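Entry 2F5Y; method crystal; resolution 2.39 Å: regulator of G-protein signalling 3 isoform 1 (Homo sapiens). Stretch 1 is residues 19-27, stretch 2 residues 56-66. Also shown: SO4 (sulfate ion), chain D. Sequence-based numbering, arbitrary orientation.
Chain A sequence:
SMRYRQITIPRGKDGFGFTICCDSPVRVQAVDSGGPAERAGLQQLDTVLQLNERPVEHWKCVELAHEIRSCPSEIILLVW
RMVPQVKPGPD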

# COMPACT_ATOMS: atom_id res chain seq x y z
N THR A 19 0.01 -4.02 -6.43
CA THR A 19 1.11 -4.96 -6.29
C THR A 19 2.28 -4.29 -5.59
O THR A 19 2.48 -3.08 -5.70
CB THR A 19 1.58 -5.48 -7.68
OG1 THR A 19 0.64 -6.44 -8.16
CG2 THR A 19 2.93 -6.15 -7.57
N ILE A 20 3.06 -5.08 -4.85
CA ILE A 20 4.26 -4.58 -4.16
C ILE A 20 5.54 -5.35 -4.57
O ILE A 20 5.48 -6.42 -5.18
CB ILE A 20 4.08 -4.60 -2.64
CG1 ILE A 20 3.60 -5.98 -2.17
CG2 ILE A 20 3.08 -3.53 -2.23
CD1 ILE A 20 3.75 -6.22 -0.69
N CYS A 21 6.68 -4.78 -4.24
CA CYS A 21 7.99 -5.38 -4.48
C CYS A 21 8.98 -4.81 -3.46
O CYS A 21 8.69 -3.80 -2.82
CB CYS A 21 8.51 -5.09 -5.90
SG CYS A 21 8.66 -3.29 -6.32
N CYS A 22 10.11 -5.49 -3.32
CA CYS A 22 11.21 -5.12 -2.41
C CYS A 22 10.91 -5.34 -0.94
O CYS A 22 9.76 -5.43 -0.55
CB CYS A 22 11.67 -3.65 -2.60
SG CYS A 22 12.56 -3.35 -4.13
N ASP A 23 11.99 -5.43 -0.14
CA ASP A 23 11.94 -5.54 1.30
C ASP A 23 12.60 -4.33 1.97
O ASP A 23 13.62 -3.83 1.49
CB ASP A 23 12.71 -6.78 1.76
CG ASP A 23 12.16 -8.09 1.20
OD1 ASP A 23 12.93 -9.08 1.23
OD2 ASP A 23 10.99 -8.15 0.75
N SER A 24 12.03 -3.89 3.10
CA SER A 24 12.71 -3.00 4.03
C SER A 24 13.28 -1.71 3.42
O SER A 24 14.50 -1.51 3.42
CB SER A 24 13.85 -3.76 4.73
OG SER A 24 13.37 -4.92 5.39
N PRO A 25 12.42 -0.82 2.90
CA PRO A 25 10.97 -0.85 2.81
C PRO A 25 10.40 -1.47 1.54
O PRO A 25 11.10 -1.69 0.55
CB PRO A 25 10.59 0.63 2.88
CG PRO A 25 11.72 1.32 2.20
CD PRO A 25 12.95 0.45 2.36
N VAL A 26 9.11 -1.71 1.58
CA VAL A 26 8.37 -2.28 0.49
C VAL A 26 7.93 -1.13 -0.40
O VAL A 26 7.69 -0.03 0.06
CB VAL A 26 7.16 -3.09 1.05
CG1 VAL A 26 6.32 -3.69 -0.08
CG2 VAL A 26 7.68 -4.19 2.04
N ARG A 27 7.89 -1.38 -1.70
CA ARG A 27 7.48 -0.36 -2.68
C ARG A 27 6.26 -0.84 -3.46
O ARG A 27 6.06 -2.04 -3.65
CB ARG A 27 8.62 -0.06 -3.65
CG ARG A 27 8.44 1.24 -4.41
CD ARG A 27 9.53 1.44 -5.47
NE ARG A 27 9.21 0.76 -6.71
CZ ARG A 27 10.07 0.52 -7.70
NH1 ARG A 27 11.33 0.91 -7.59
NH2 ARG A 27 9.67 -0.12 -8.79
N VAL A 56 6.01 0.04 9.09
CA VAL A 56 6.43 -1.15 8.37
C VAL A 56 7.68 -0.89 7.50
O VAL A 56 7.86 -1.55 6.46
CB VAL A 56 5.25 -1.68 7.51
CG1 VAL A 56 4.02 -1.98 8.39
CG2 VAL A 56 4.88 -0.69 6.43
N GLU A 57 8.55 0.01 7.95
CA GLU A 57 9.71 0.49 7.15
C GLU A 57 10.59 -0.62 6.57
O GLU A 57 11.38 -0.40 5.66
CB GLU A 57 10.50 1.58 7.85
CG GLU A 57 9.74 2.92 7.91
CD GLU A 57 8.93 3.10 9.19
OE1 GLU A 57 8.44 2.11 9.76
OE2 GLU A 57 8.80 4.26 9.64
N HIS A 58 10.50 -1.82 7.09
CA HIS A 58 11.45 -2.50 7.97
C HIS A 58 10.98 -3.97 7.74
O HIS A 58 11.71 -4.90 7.99
CB HIS A 58 11.56 -1.99 9.42
CG HIS A 58 10.61 -2.62 10.40
ND1 HIS A 58 10.88 -3.82 11.03
CD2 HIS A 58 9.46 -2.16 10.94
CE1 HIS A 58 9.90 -4.09 11.88
NE2 HIS A 58 9.03 -3.10 11.85
N TRP A 59 9.79 -4.11 7.15
CA TRP A 59 9.17 -5.38 6.83
C TRP A 59 9.54 -5.84 5.42
O TRP A 59 9.82 -5.03 4.53
CB TRP A 59 7.65 -5.22 6.84
CG TRP A 59 7.04 -5.10 8.17
CD1 TRP A 59 7.63 -4.70 9.33
CD2 TRP A 59 5.68 -5.36 8.49
NE1 TRP A 59 6.73 -4.71 10.35
CE2 TRP A 59 5.52 -5.12 9.86
CE3 TRP A 59 4.57 -5.77 7.74
CZ2 TRP A 59 4.30 -5.28 10.52
CZ3 TRP A 59 3.36 -5.93 8.38
CH2 TRP A 59 3.23 -5.69 9.76
N LYS A 60 9.46 -7.15 5.24
CA LYS A 60 9.64 -7.77 3.94
C LYS A 60 8.36 -7.68 3.13
O LYS A 60 7.26 -7.51 3.67
CB LYS A 60 10.08 -9.23 4.10
CG LYS A 60 11.38 -9.38 4.90
CD LYS A 60 12.09 -10.69 4.64
CE LYS A 60 11.53 -11.83 5.49
N CYS A 61 8.52 -7.78 1.82
CA CYS A 61 7.40 -7.78 0.89
C CYS A 61 6.34 -8.81 1.26
O CYS A 61 5.18 -8.49 1.33
CB CYS A 61 7.90 -8.11 -0.51
SG CYS A 61 6.73 -7.64 -1.73
N VAL A 62 6.76 -10.05 1.47
CA VAL A 62 5.84 -11.15 1.77
C VAL A 62 5.12 -10.98 3.12
O VAL A 62 3.96 -11.37 3.26
CB VAL A 62 6.57 -12.52 1.73
CG1 VAL A 62 5.59 -13.66 1.96
CG2 VAL A 62 7.28 -12.72 0.39
N GLU A 63 5.79 -10.39 4.10
CA GLU A 63 5.16 -10.06 5.39
C GLU A 63 4.04 -9.05 5.16
O GLU A 63 2.92 -9.26 5.60
CB GLU A 63 6.18 -9.51 6.41
CG GLU A 63 7.23 -10.55 6.88
CD GLU A 63 8.40 -9.96 7.71
OE1 GLU A 63 8.71 -8.76 7.59
OE2 GLU A 63 9.03 -10.73 8.48
N LEU A 64 4.34 -7.98 4.43
CA LEU A 64 3.36 -6.91 4.23
C LEU A 64 2.15 -7.41 3.46
O LEU A 64 1.03 -7.12 3.84
CB LEU A 64 3.97 -5.71 3.52
CG LEU A 64 3.11 -4.43 3.50
CD1 LEU A 64 3.10 -3.79 4.87
CD2 LEU A 64 3.64 -3.45 2.44
N ALA A 65 2.38 -8.14 2.38
CA ALA A 65 1.28 -8.73 1.58
C ALA A 65 0.34 -9.56 2.46
O ALA A 65 -0.87 -9.45 2.37
CB ALA A 65 1.84 -9.60 0.46
N HIS A 66 0.91 -10.39 3.31
CA HIS A 66 0.14 -11.22 4.23
C HIS A 66 -0.74 -10.36 5.13
O HIS A 66 -1.89 -10.71 5.38
CB HIS A 66 1.08 -12.07 5.09
CG HIS A 66 0.37 -12.90 6.11
ND1 HIS A 66 0.04 -14.22 5.89
CD2 HIS A 66 -0.10 -12.59 7.34
CE1 HIS A 66 -0.59 -14.69 6.95
NE2 HIS A 66 -0.70 -13.72 7.84
S SO4 D . 0.51 -13.95 1.95
O1 SO4 D . 0.37 -15.09 1.06
O2 SO4 D . 1.93 -13.71 2.23
O3 SO4 D . -0.05 -12.77 1.28
O4 SO4 D . -0.22 -14.21 3.19
O HOH W 1 9.84 -10.46 0.85
O HOH W 2 7.58 -1.10 3.86

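How do the two backbones lie against each other? The strand 19-21 and the helix 61-66 run nearly antiparallel, at 154°, with their axes 8.6 Å apart at closest approach. Beyond the strand, the chain loops through Cys22 to Pro25 past the segment that leads into the helix, and here the main chains come closest: the CA atoms of Asp23 and Lys60, like those of Ser24 and His58, are 4.2 Å apart.

What bonds the loops together? The amide of Ser24 donates from N to Trp59 O at 2.9 Å, while Ser24 OG gives a weak hydrogen bond to His58 O at 3.1 Å. The peptide before Pro25 is cis, and Pro25 N sits 3.0 Å from Glu57 O without a hydrogen to share; the same oxygen instead receives a CA-H...O contact from Ser24 CA, at 3.3 Å. Water 2 adds a bridge, accepting from Val26 N (2.8 Å) and donating to Val56 O (2.7 Å).

How does Asp23 engage the start of the helix? Amides in a first helical turn lack partners within the helix, and the carboxylate serves one of them: Cys61 N donates to Asp23 OD2 at 2.7 Å in an almost straight line, 174°. Water 1 extends this reach, donating to Asp23 OD2 at 2.6 Å and accepting from Val62 N at 3.2 Å.

Which side chains form the apolar part of the contact? Ile20 and Val26 both point toward the helix, which presents Cys61, Leu64 and Ala65. Ile20 CD1 lies 3.5 Å from Cys61 SG and 4.0 Å from Ala65 CB, so its tip rests across one helical turn. Val26 CG1 meets Leu64 CD2 at 3.7 Å, and both residues are buried, so this packing keeps nonpolar surface from water.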